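Local coordinates for protein glycosyltransferase (Streptomyces halstedii, PDB 3WAD) that belongs to the glycosyltransferases of the two-domain GT-B fold, related to the erythromycin biosynthesis protein CIII, at residues Y91-F96 with M160-F164. Numbering follows the deposited sequence.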
loop_
_atom_site.group_PDB
_atom_site.type_symbol
_atom_site.label_atom_id
_atom_site.label_comp_id
_atom_site.label_asym_id
_atom_site.label_seq_id
_atom_site.Cartn_x
_atom_site.Cartn_y
_atom_site.Cartn_z
ATOM N N TYR B 91 23.578 -21.841 -28.356
ATOM C CA TYR B 91 22.251 -21.880 -27.732
ATOM C C TYR B 91 21.923 -20.619 -26.937
ATOM O O TYR B 91 20.857 -20.057 -27.100
ATOM C CB TYR B 91 22.152 -23.071 -26.787
ATOM C CG TYR B 91 20.776 -23.181 -26.083
ATOM C CD1 TYR B 91 19.650 -23.655 -26.757
ATOM C CD2 TYR B 91 20.631 -22.787 -24.770
ATOM C CE1 TYR B 91 18.400 -23.773 -26.112
ATOM C CE2 TYR B 91 19.403 -22.902 -24.093
ATOM C CZ TYR B 91 18.291 -23.393 -24.773
ATOM O OH TYR B 91 17.093 -23.476 -24.117
ATOM N N ILE B 92 22.829 -20.198 -26.048
ATOM C CA ILE B 92 22.587 -19.012 -25.206
ATOM C C ILE B 92 22.521 -17.709 -26.061
ATOM O O ILE B 92 21.617 -16.840 -25.902
ATOM C CB ILE B 92 23.635 -18.970 -24.111
ATOM C CG1 ILE B 92 23.402 -20.171 -23.220
ATOM C CG2 ILE B 92 23.541 -17.642 -23.291
ATOM C CD1 ILE B 92 24.420 -20.280 -22.118
ATOM N N HIS B 93 23.415 -17.629 -27.040
ATOM C CA HIS B 93 23.330 -16.639 -28.088
ATOM C C HIS B 93 21.928 -16.530 -28.699
ATOM O O HIS B 93 21.359 -15.413 -28.836
ATOM C CB HIS B 93 24.347 -16.966 -29.178
ATOM C CG HIS B 93 24.248 -16.063 -30.355
ATOM N ND1 HIS B 93 23.256 -16.197 -31.296
ATOM C CD2 HIS B 93 24.994 -14.996 -30.734
ATOM C CE1 HIS B 93 23.391 -15.253 -32.213
ATOM N NE2 HIS B 93 24.439 -14.513 -31.897
ATOM N N ASP B 94 21.379 -17.672 -29.100
ATOM C CA ASP B 94 20.073 -17.647 -29.743
ATOM C C ASP B 94 18.948 -17.384 -28.743
ATOM O O ASP B 94 17.981 -16.779 -29.118
ATOM C CB ASP B 94 19.770 -18.890 -30.570
ATOM C CG ASP B 94 20.791 -19.128 -31.708
ATOM O OD1 ASP B 94 21.513 -18.181 -32.144
ATOM O OD2 ASP B 94 20.843 -20.311 -32.176
ATOM N N VAL B 95 19.080 -17.855 -27.507
ATOM C CA VAL B 95 18.126 -17.487 -26.498
ATOM C C VAL B 95 18.121 -15.915 -26.406
ATOM O O VAL B 95 17.061 -15.298 -26.430
ATOM C CB VAL B 95 18.399 -18.156 -25.124
ATOM C CG1 VAL B 95 17.536 -17.573 -24.124
ATOM C CG2 VAL B 95 18.037 -19.702 -25.172
ATOM N N PHE B 96 19.318 -15.323 -26.349
ATOM C CA PHE B 96 19.452 -13.891 -26.230
ATOM C C PHE B 96 18.876 -13.126 -27.403
ATOM O O PHE B 96 18.197 -12.098 -27.208
ATOM C CB PHE B 96 20.890 -13.455 -25.938
ATOM C CG PHE B 96 21.345 -13.777 -24.568
ATOM C CD1 PHE B 96 20.444 -13.995 -23.565
ATOM C CD2 PHE B 96 22.712 -13.839 -24.268
ATOM C CE1 PHE B 96 20.850 -14.285 -22.293
ATOM C CE2 PHE B 96 23.127 -14.105 -22.961
ATOM C CZ PHE B 96 22.220 -14.360 -22.000
ATOM N N MET B 160 22.289 -17.668 -17.252
ATOM C CA MET B 160 22.689 -17.841 -18.623
ATOM C C MET B 160 23.727 -16.755 -19.002
ATOM O O MET B 160 24.591 -16.978 -19.860
ATOM C CB MET B 160 21.468 -17.689 -19.576
ATOM C CG MET B 160 20.315 -18.665 -19.282
ATOM S SD MET B 160 20.610 -20.193 -20.174
ATOM C CE MET B 160 19.531 -19.892 -21.560
ATOM N N ARG B 161 23.554 -15.539 -18.477
ATOM C CA ARG B 161 24.445 -14.457 -18.922
ATOM C C ARG B 161 25.911 -14.713 -18.461
ATOM O O ARG B 161 26.868 -14.417 -19.185
ATOM C CB ARG B 161 23.985 -13.098 -18.393
ATOM C CG ARG B 161 24.948 -11.995 -18.826
ATOM C CD ARG B 161 24.862 -11.844 -20.311
ATOM N NE ARG B 161 25.433 -10.578 -20.782
ATOM C CZ ARG B 161 25.650 -10.265 -22.054
ATOM N NH1 ARG B 161 25.234 -11.082 -23.031
ATOM N NH2 ARG B 161 26.199 -9.065 -22.376
ATOM N N ASP B 162 26.040 -15.232 -17.261
ATOM C CA ASP B 162 27.374 -15.593 -16.734
ATOM C C ASP B 162 28.046 -16.632 -17.607
ATOM O O ASP B 162 29.222 -16.425 -17.994
ATOM C CB ASP B 162 27.288 -16.047 -15.310
ATOM C CG ASP B 162 27.060 -14.911 -14.381
ATOM O OD1 ASP B 162 27.214 -13.697 -14.778
ATOM O OD2 ASP B 162 26.671 -15.222 -13.249
ATOM N N HIS B 163 27.308 -17.692 -17.944
ATOM C CA HIS B 163 27.812 -18.737 -18.824
ATOM C C HIS B 163 28.226 -18.097 -20.130
ATOM O O HIS B 163 29.335 -18.359 -20.598
ATOM C CB HIS B 163 26.762 -19.793 -19.186
ATOM C CG HIS B 163 26.532 -20.846 -18.152
ATOM N ND1 HIS B 163 27.433 -21.859 -17.892
ATOM C CD2 HIS B 163 25.456 -21.099 -17.364
ATOM C CE1 HIS B 163 26.960 -22.639 -16.938
ATOM N NE2 HIS B 163 25.755 -22.208 -16.610
ATOM N N PHE B 164 27.325 -17.315 -20.734
ATOM C CA PHE B 164 27.606 -16.669 -21.997
ATOM C C PHE B 164 28.849 -15.796 -21.970
ATOM O O PHE B 164 29.631 -15.771 -22.958
ATOM C CB PHE B 164 26.441 -15.797 -22.465
ATOM C CG PHE B 164 26.597 -15.272 -23.845
ATOM C CD1 PHE B 164 26.409 -16.107 -24.930
ATOM C CD2 PHE B 164 26.895 -13.949 -24.072
ATOM C CE1 PHE B 164 26.466 -15.644 -26.234
ATOM C CE2 PHE B 164 26.997 -13.451 -25.387
ATOM C CZ PHE B 164 26.785 -14.298 -26.463
#
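Met160 enters helix 89-106 as a knob in the hole formed by Tyr91, Ile92, Val95 and Phe96. Its chain bends at chi2 and again at chi3, which brings the methyl up against both Tyr91 and Val95. Met160 CE lies 3.9 Å from Val95 CG2, and the same methyl touches Tyr91 CE2. Behind it, Met160 SD rests on Ile92 CG1. The tyrosine hydroxyl is hydrogen-bonded to Thr78 O.

Arg161 starts away from the contact but returns at its end. With CG opposite the backbone N (chi1 178°) and a bend at the next bond, CD and NH1 come across Phe96 at about a right angle. Phe96 CE2 sits at the edge of the guanidinium, near its plane, 3.7 Å from Arg161 NH1. This is not a cation-pi stack. Arg161 NH2 forms salt bridges with Asp178 and Glu197, which probably balance the charge.

His163 gives mainly its CB, 3.8 Å from the tip of Ile92 at CD1. His163 ND1 is hydrogen-bonded to Arg166 NH2.

Phe164 closes the contact. Phe96 points its edge at the Phe164 face, with Phe96 CD2 above the ring centre. The ring centroids are 5.3 Å apart and the planes stand at 77°, a T-shaped pair. Ile92 CG2 packs closely on Phe164 CB, at 3.5 Å. The far rim reaches the other helix's backbone, where Phe164 CE1 is 3.7 Å from His93 N. Trp89 also stacks on Phe164.

No hydrogen bond joins the two segments. Their axes pass 10.1 Å apart at 129°, an oblique crossing, closer to antiparallel than to parallel. The arrangement is typical of apolar helix-helix packing, here joining helices 89-106 and 156-168 in the N-terminal half of a GT-B glycosyltransferase.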